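Dihydropteroate synthase (PDB 6PZ2) catalyses the condensation of a dihydropterin pyrophosphate with p-aminobenzoate to form dihydropteroate, a step in folate synthesis. Local coordinates at residues W115-D120 against A132-M137; Y95-A100 against K121-V126; G16-T21 against D35-H40. All coordinates share one frame; numbering follows the deposited sequence.

Interaction 1: residues W115-D120 against A132-M137. With PT1 (pteroic acid), chain K.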
# COMPACT_ATOMS: atom_id res chain seq x y z
N TRP A 115 -9.43 19.55 17.01
CA TRP A 115 -10.74 20.24 16.91
C TRP A 115 -10.68 21.41 15.93
O TRP A 115 -11.64 22.14 15.76
CB TRP A 115 -11.20 20.67 18.29
CG TRP A 115 -11.90 19.55 18.98
CD1 TRP A 115 -11.43 18.74 19.98
CD2 TRP A 115 -13.21 19.08 18.65
NE1 TRP A 115 -12.38 17.80 20.31
CE2 TRP A 115 -13.47 17.98 19.50
CE3 TRP A 115 -14.16 19.48 17.71
CZ2 TRP A 115 -14.66 17.27 19.43
CZ3 TRP A 115 -15.36 18.79 17.68
CH2 TRP A 115 -15.60 17.71 18.52
N GLY A 116 -9.56 21.59 15.24
CA GLY A 116 -9.55 22.49 14.10
C GLY A 116 -9.91 23.92 14.50
O GLY A 116 -10.61 24.62 13.76
N LEU A 117 -9.36 24.31 15.65
CA LEU A 117 -9.40 25.61 16.24
C LEU A 117 -10.77 25.84 16.89
O LEU A 117 -11.00 26.94 17.30
CB LEU A 117 -9.13 26.73 15.23
CG LEU A 117 -7.88 26.58 14.38
CD1 LEU A 117 -7.78 27.74 13.41
CD2 LEU A 117 -6.63 26.52 15.25
N ARG A 118 -11.63 24.85 17.00
CA ARG A 118 -13.00 25.13 17.49
C ARG A 118 -13.14 24.88 18.99
O ARG A 118 -14.19 25.18 19.52
CB ARG A 118 -14.04 24.23 16.83
CG ARG A 118 -14.12 24.32 15.31
CD ARG A 118 -14.13 25.71 14.73
NE ARG A 118 -14.24 25.73 13.28
CZ ARG A 118 -15.35 25.41 12.62
NH1 ARG A 118 -16.49 25.27 13.29
NH2 ARG A 118 -15.31 25.20 11.32
N LYS A 119 -12.23 24.21 19.68
CA LYS A 119 -12.53 23.86 21.05
C LYS A 119 -11.99 24.95 21.97
O LYS A 119 -12.49 25.09 23.04
CB LYS A 119 -11.94 22.51 21.48
CG LYS A 119 -12.87 21.66 22.34
CD LYS A 119 -14.33 21.83 21.95
CE LYS A 119 -15.14 20.56 21.81
NZ LYS A 119 -16.33 20.79 20.95
N ASP A 120 -10.99 25.70 21.56
CA ASP A 120 -10.46 26.72 22.40
C ASP A 120 -10.43 28.03 21.60
O ASP A 120 -9.63 28.16 20.64
CB ASP A 120 -9.07 26.32 22.91
CG ASP A 120 -8.50 27.21 24.02
OD1 ASP A 120 -8.69 28.44 23.95
OD2 ASP A 120 -7.81 26.67 24.91
N ALA A 132 3.17 30.02 14.28
CA ALA A 132 3.33 28.57 14.23
C ALA A 132 2.68 28.00 12.96
O ALA A 132 1.81 28.61 12.32
CB ALA A 132 2.69 27.98 15.46
N GLU A 133 3.06 26.76 12.65
CA GLU A 133 2.31 25.96 11.70
C GLU A 133 1.16 25.32 12.47
O GLU A 133 1.30 25.12 13.67
CB GLU A 133 3.21 24.88 11.09
CG GLU A 133 4.62 25.37 11.03
CD GLU A 133 5.19 25.27 9.64
OE1 GLU A 133 5.06 26.26 8.90
OE2 GLU A 133 5.68 24.18 9.33
N VAL A 134 0.07 25.09 11.77
CA VAL A 134 -1.05 24.41 12.38
C VAL A 134 -1.63 23.37 11.41
O VAL A 134 -1.79 23.60 10.21
CB VAL A 134 -2.12 25.42 12.85
CG1 VAL A 134 -2.54 26.38 11.75
CG2 VAL A 134 -3.34 24.74 13.45
N CYS A 135 -2.00 22.24 12.00
CA CYS A 135 -2.83 21.30 11.35
C CYS A 135 -4.25 21.48 11.87
O CYS A 135 -4.54 21.23 13.03
CB CYS A 135 -2.36 19.87 11.58
SG CYS A 135 -3.42 18.62 10.80
N ILE A 136 -5.13 21.80 10.94
CA ILE A 136 -6.54 21.96 11.21
C ILE A 136 -7.26 20.69 10.80
O ILE A 136 -7.44 20.43 9.62
CB ILE A 136 -7.13 23.15 10.43
CG1 ILE A 136 -6.42 24.46 10.76
CG2 ILE A 136 -8.63 23.24 10.65
CD1 ILE A 136 -6.97 25.66 10.02
N MET A 137 -7.73 19.96 11.78
CA MET A 137 -8.35 18.71 11.53
C MET A 137 -9.87 18.84 11.67
O MET A 137 -10.33 19.49 12.59
CB MET A 137 -7.85 17.66 12.52
CG MET A 137 -8.20 16.24 12.11
SD MET A 137 -7.99 14.99 13.37
CE MET A 137 -9.57 15.13 14.23
C2 PT1 K . -5.41 12.25 13.03
C3 PT1 K . -5.25 11.93 14.44
C5 PT1 K . -4.52 12.95 15.21
N6 PT1 K . -5.68 10.80 15.05
C7 PT1 K . -4.32 14.30 13.29
N9 PT1 K . -4.12 14.07 14.60
C10 PT1 K . -5.47 10.62 16.37
N11 PT1 K . -3.87 15.43 12.71
C12 PT1 K . -4.82 11.61 17.11
C21 PT1 K . -10.51 4.70 15.98
O22 PT1 K . -11.57 4.79 15.34
O1 PT1 K . -6.06 11.41 12.21
N4 PT1 K . -4.98 13.42 12.52
N8 PT1 K . -4.32 12.72 16.52
C13 PT1 K . -6.00 9.37 17.04
N14 PT1 K . -7.45 9.35 16.88
C15 PT1 K . -8.15 8.21 16.73
C16 PT1 K . -7.62 6.94 16.99
C17 PT1 K . -9.44 8.30 16.23
C18 PT1 K . -8.40 5.81 16.79
C19 PT1 K . -10.23 7.17 16.01
C20 PT1 K . -9.70 5.92 16.28
O23 PT1 K . -10.10 3.58 16.31

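Interaction 2: residues Y95-A100 against K121-V126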
# COMPACT_ATOMS: atom_id res chain seq x y z
N TYR A 95 -5.61 20.34 21.62
CA TYR A 95 -6.61 21.31 21.24
C TYR A 95 -6.69 22.44 22.27
O TYR A 95 -7.58 23.30 22.16
CB TYR A 95 -7.99 20.67 21.10
CG TYR A 95 -8.44 19.87 22.29
CD1 TYR A 95 -9.19 20.44 23.31
CD2 TYR A 95 -8.18 18.51 22.36
CE1 TYR A 95 -9.66 19.68 24.37
CE2 TYR A 95 -8.62 17.74 23.43
CZ TYR A 95 -9.35 18.33 24.44
OH TYR A 95 -9.76 17.55 25.49
N LYS A 96 -5.80 22.46 23.26
CA LYS A 96 -5.85 23.52 24.28
C LYS A 96 -4.79 24.59 23.99
O LYS A 96 -3.61 24.31 23.85
CB LYS A 96 -5.67 22.90 25.67
CG LYS A 96 -6.63 21.76 25.96
CD LYS A 96 -6.54 21.25 27.36
CE LYS A 96 -7.34 19.99 27.59
NZ LYS A 96 -6.75 18.81 26.91
N ALA A 97 -5.26 25.83 23.96
CA ALA A 97 -4.44 26.98 23.59
C ALA A 97 -3.31 27.21 24.60
O ALA A 97 -2.20 27.56 24.21
CB ALA A 97 -5.34 28.19 23.47
N ASP A 98 -3.56 26.95 25.88
CA ASP A 98 -2.50 27.17 26.91
C ASP A 98 -1.40 26.11 26.81
O ASP A 98 -0.22 26.43 27.00
CB ASP A 98 -3.02 27.21 28.35
CG ASP A 98 -4.06 26.17 28.74
OD1 ASP A 98 -4.38 26.14 29.91
OD2 ASP A 98 -4.57 25.41 27.88
N VAL A 99 -1.79 24.88 26.47
CA VAL A 99 -0.80 23.85 26.23
C VAL A 99 0.04 24.23 25.00
O VAL A 99 1.28 24.17 25.03
CB VAL A 99 -1.49 22.49 26.02
CG1 VAL A 99 -0.47 21.43 25.64
CG2 VAL A 99 -2.29 22.06 27.24
N ALA A 100 -0.65 24.60 23.94
CA ALA A 100 0.03 24.98 22.70
C ALA A 100 1.04 26.12 22.93
O ALA A 100 2.17 26.13 22.39
CB ALA A 100 -0.98 25.41 21.67
N LYS A 121 -11.22 29.01 22.04
CA LYS A 121 -11.33 30.27 21.32
C LYS A 121 -9.97 30.97 21.26
O LYS A 121 -9.77 31.78 20.36
CB LYS A 121 -12.41 31.19 21.92
CG LYS A 121 -13.80 30.58 22.04
CD LYS A 121 -14.95 31.58 22.09
CE LYS A 121 -14.92 32.54 23.27
NZ LYS A 121 -15.17 31.88 24.57
N ASN A 122 -9.00 30.64 22.14
CA ASN A 122 -7.70 31.32 22.06
C ASN A 122 -6.70 30.66 21.10
O ASN A 122 -5.58 31.24 20.90
CB ASN A 122 -7.02 31.42 23.43
CG ASN A 122 -7.86 32.21 24.41
OD1 ASN A 122 -8.42 33.26 24.07
ND2 ASN A 122 -8.03 31.66 25.59
N MET A 123 -7.07 29.52 20.52
CA MET A 123 -6.06 28.70 19.84
C MET A 123 -5.55 29.45 18.61
O MET A 123 -4.36 29.48 18.40
CB MET A 123 -6.57 27.33 19.40
CG MET A 123 -5.50 26.53 18.66
SD MET A 123 -4.12 26.05 19.73
CE MET A 123 -4.91 24.66 20.53
N ALA A 124 -6.45 30.04 17.83
CA ALA A 124 -6.06 30.75 16.63
C ALA A 124 -5.07 31.86 16.97
O ALA A 124 -4.09 32.02 16.23
CB ALA A 124 -7.26 31.30 15.90
N SER A 125 -5.30 32.64 18.04
CA SER A 125 -4.39 33.80 18.27
C SER A 125 -3.05 33.31 18.83
O SER A 125 -2.00 33.90 18.53
CB SER A 125 -5.01 34.91 19.11
OG SER A 125 -5.57 34.42 20.30
N VAL A 126 -3.07 32.20 19.56
CA VAL A 126 -1.78 31.59 19.97
C VAL A 126 -0.97 31.20 18.73
O VAL A 126 0.23 31.50 18.63
CB VAL A 126 -1.97 30.39 20.90
CG1 VAL A 126 -0.67 29.60 21.04
CG2 VAL A 126 -2.48 30.82 22.27

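Interaction 3: residues G16-T21 against D35-H40. With SO4 (sulfate ion), chain B.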
# COMPACT_ATOMS: atom_id res chain seq x y z
N GLY A 16 5.81 10.79 12.97
CA GLY A 16 5.75 9.70 13.94
C GLY A 16 4.96 10.05 15.18
O GLY A 16 5.00 11.14 15.68
N ILE A 17 4.25 9.09 15.75
CA ILE A 17 3.40 9.36 16.88
C ILE A 17 4.16 9.09 18.18
O ILE A 17 4.71 8.01 18.34
CB ILE A 17 2.14 8.50 16.75
CG1 ILE A 17 1.35 8.89 15.50
CG2 ILE A 17 1.32 8.58 18.03
CD1 ILE A 17 0.27 7.91 15.12
N LEU A 18 4.16 10.04 19.12
CA LEU A 18 4.73 9.85 20.45
C LEU A 18 3.68 10.25 21.49
O LEU A 18 3.55 11.44 21.79
CB LEU A 18 5.99 10.71 20.59
CG LEU A 18 6.75 10.55 21.91
CD1 LEU A 18 7.21 9.12 22.09
CD2 LEU A 18 7.96 11.47 21.98
N ASN A 19 2.95 9.27 22.03
CA ASN A 19 1.97 9.50 23.11
C ASN A 19 2.65 9.27 24.46
O ASN A 19 3.31 8.28 24.64
CB ASN A 19 0.74 8.58 23.01
CG ASN A 19 -0.15 8.94 21.82
OD1 ASN A 19 -0.52 10.11 21.64
ND2 ASN A 19 -0.47 7.96 20.98
N VAL A 20 2.46 10.17 25.42
CA VAL A 20 3.17 10.05 26.69
C VAL A 20 2.16 10.09 27.83
O VAL A 20 2.53 10.46 28.94
CB VAL A 20 4.27 11.12 26.85
CG1 VAL A 20 5.35 10.97 25.80
CG2 VAL A 20 3.72 12.53 26.84
N THR A 21 0.93 9.70 27.56
CA THR A 21 0.00 9.36 28.64
C THR A 21 0.56 8.19 29.45
O THR A 21 1.38 7.39 28.96
CB THR A 21 -1.38 8.96 28.12
OG1 THR A 21 -1.27 7.86 27.21
CG2 THR A 21 -2.09 10.08 27.38
N ASP A 35 12.88 8.99 29.68
CA ASP A 35 14.00 8.49 28.86
C ASP A 35 13.51 7.47 27.82
O ASP A 35 14.07 7.39 26.72
CB ASP A 35 15.05 7.77 29.70
CG ASP A 35 15.80 8.64 30.70
OD1 ASP A 35 15.95 8.17 31.84
OD2 ASP A 35 16.22 9.76 30.32
N ILE A 36 12.49 6.69 28.19
CA ILE A 36 11.84 5.72 27.30
C ILE A 36 11.18 6.48 26.14
O ILE A 36 11.42 6.13 24.97
CB ILE A 36 10.83 4.87 28.11
CG1 ILE A 36 11.53 3.85 29.01
CG2 ILE A 36 9.81 4.19 27.19
CD1 ILE A 36 10.61 3.10 29.99
N ALA A 37 10.42 7.53 26.45
CA ALA A 37 9.79 8.35 25.43
C ALA A 37 10.85 8.89 24.47
O ALA A 37 10.65 8.84 23.25
CB ALA A 37 8.96 9.45 26.04
N ILE A 38 11.98 9.36 24.99
CA ILE A 38 13.02 9.96 24.14
C ILE A 38 13.68 8.88 23.27
O ILE A 38 14.08 9.16 22.13
CB ILE A 38 14.07 10.70 25.01
CG1 ILE A 38 13.44 11.84 25.80
CG2 ILE A 38 15.26 11.20 24.18
CD1 ILE A 38 12.88 12.97 24.94
N GLN A 39 13.86 7.68 23.81
CA GLN A 39 14.44 6.58 23.03
C GLN A 39 13.49 6.24 21.87
O GLN A 39 13.95 6.14 20.71
CB GLN A 39 14.77 5.35 23.89
CG GLN A 39 15.61 4.30 23.15
CD GLN A 39 16.82 4.90 22.46
OE1 GLN A 39 17.65 5.54 23.09
NE2 GLN A 39 16.91 4.76 21.14
N HIS A 40 12.18 6.20 22.16
CA HIS A 40 11.19 5.96 21.11
C HIS A 40 11.29 7.02 20.02
O HIS A 40 11.21 6.68 18.82
CB HIS A 40 9.77 5.83 21.69
CG HIS A 40 8.77 5.38 20.68
ND1 HIS A 40 9.11 4.57 19.61
CD2 HIS A 40 7.45 5.62 20.55
CE1 HIS A 40 8.05 4.33 18.88
NE2 HIS A 40 7.02 4.97 19.43
S SO4 B . -3.11 7.33 18.21
O1 SO4 B . -4.44 6.97 18.74
O2 SO4 B . -2.84 8.76 18.46
O3 SO4 B . -3.08 7.07 16.75
O4 SO4 B . -2.07 6.50 18.87
O HOH W 1 4.89 5.58 17.36

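Interaction 1: residues W115-D120 against A132-M137
At the mouth of the TIM barrel, Gly116 and Leu117 of the loop after strand 110-113 pack against Val134, Ile136 and Met137 of the next strand, 133-137. The loop makes a type I' beta turn from Trp115 to Arg118, closed by Arg118 N to Trp115 O at 3.0 Å. Gly116 and Leu117 are the two central residues and both have positive phi. Gly116, at phi 60°, presents its backbone directly to the strand. Its CA lies 3.4 Å from Met137 O in a CA-H...O contact, bent to 122° at the hydrogen. The same CA meets the branch methyl CG2 of Ile136 at 3.6 Å. Ile136 CG2 stands anti to the backbone N and faces the glycine.

Leu117 spreads its two methyls over the strand. CD1 touches Ile136 CD1 at 4.1 Å, and CD2 touches Val134 CG2 at 4.2 Å. Both pairs of side chains cross obliquely. Asp113 accepts hydrogen bonds from Trp115 N and Leu117 N, and Ser160 OG of helix 149-166 bonds to Gly116 O.

Cys135 and Met137 belong to the pteroic acid pocket. Met137 SD is 3.5 Å from N4 of the pterin, and Cys135 SG is 3.7 Å from its N11. Asn112, Asp177, Lys213 and Ser214 hydrogen-bond to the ligand.

The direct contact between loop and strand is therefore van der Waals, helped by one bent CA-H...O approach. Polar anchoring of the turn comes from Asp113 and Ser160. The strand thus has an apolar footing for the loop on one side and sulfur atoms for the pterin on the other.

Interaction 2: residues Y95-A100 against K121-V126
Met123 reaches from the start of helix 123-129 to the start of helix 97-105, where Tyr95, Ala97 and Ala100 receive it. Its CE lies 3.3 Å from Tyr95 C, a tight approach to the backbone just ahead of the helix. Its SD rests 3.7 Å from Ala100 CB. CG is anti to the backbone N (chi1 179°), and bends at chi2 (67°) and chi3 (79°) then curl the thioether in against the other segment.

Ala97 is the centre of the contact. Its CA is 4.4 Å from Met123 CA, so the two backbones come very close. Ala97 CB meets Asn122 CB at 3.6 Å and Val126 CG2 at 4.1 Å. Val126 CG2 also lies 3.8 Å from Ala97 O, and Val126 CG1 is 4.2 Å from Ala100 CB. The two alanines, one helical turn apart, offer only small methyls to the larger side chains.

Asp120 positions both helix starts, its OD2 accepting from Ala97 N and its OD1 from Asn122 N. Lys96, at the N-cap position of helix 97-105, points its CB away from segment 121-126, and its NZ forms salt bridges with Glu57 and Glu71, while Tyr95 OH is hydrogen-bonded to Glu57 and the Tyr95 ring packs edge-to-face with Trp115.

The contact joins two successive outer helices of the barrel. Strand 110-113 lies between them in sequence, and its Val111 touches both Ala100 and Met123 from the barrel wall.

Interaction 3: residues G16-T21 against D35-H40
Strand 16-19 and helix 35-40 run antiparallel, at 176° with axes 9.3 Å apart, and touch through Leu18, Val20, Ala37 and His40. Leu18 carries the largest share of the contact. Its CG is anti to the backbone N (chi1 -176°), and chi2 (60°) turns CD1 toward the helix. Leu18 CD1 reaches Ala37 O at 3.6 Å and His40 CD2 at 3.8 Å. The leucine and histidine side chains slide past each other in opposite directions. Val20 CG1 adds a contact with Ala37 CB at 3.9 Å.

The polar link runs through a water. It donates to Ile17 O at 2.6 Å and is hydrogen-bonded to His40 NE2 at 3.0 Å. Asn19 has its CB turned away from the helix; its ND2 makes a weak hydrogen bond of 3.0 Å to O4 of a sulfate ion. Arg60, Arg247 and His249 also bind this ion, which probably comes from the crystallisation liquor.

Strand 13-19, helix 33-46 and strand 51-55 form a beta-alpha-beta crossover of the TIM barrel. Strand 51-55 pairs with strand 13-19 through backbone bonds, as from Leu18 to Asp53 and Gly55. Leu18 also packs on Ile52 and Leu54 of that strand and on Val78 of helix 68-85.

All three contacts are largely buried and lie in one TIM barrel, but they join different layers. Interaction 1 sets a loop against a strand beside the pteroic acid. Interaction 2 joins two outer helices, and interaction 3 sets an outer helix on the barrel wall. Interactions 1 and 2 are neighbours: Asp120 of interaction 1 meets the start of helix 97-105 in interaction 2, and Leu117 packs on Met123. Interaction 3 is separate, its centre 22 Å and 23 Å from theirs, although interactions 1 and 3 reach the same sheet. Apolar contact dominates throughout. Interaction 3 adds a water bridge between its segments.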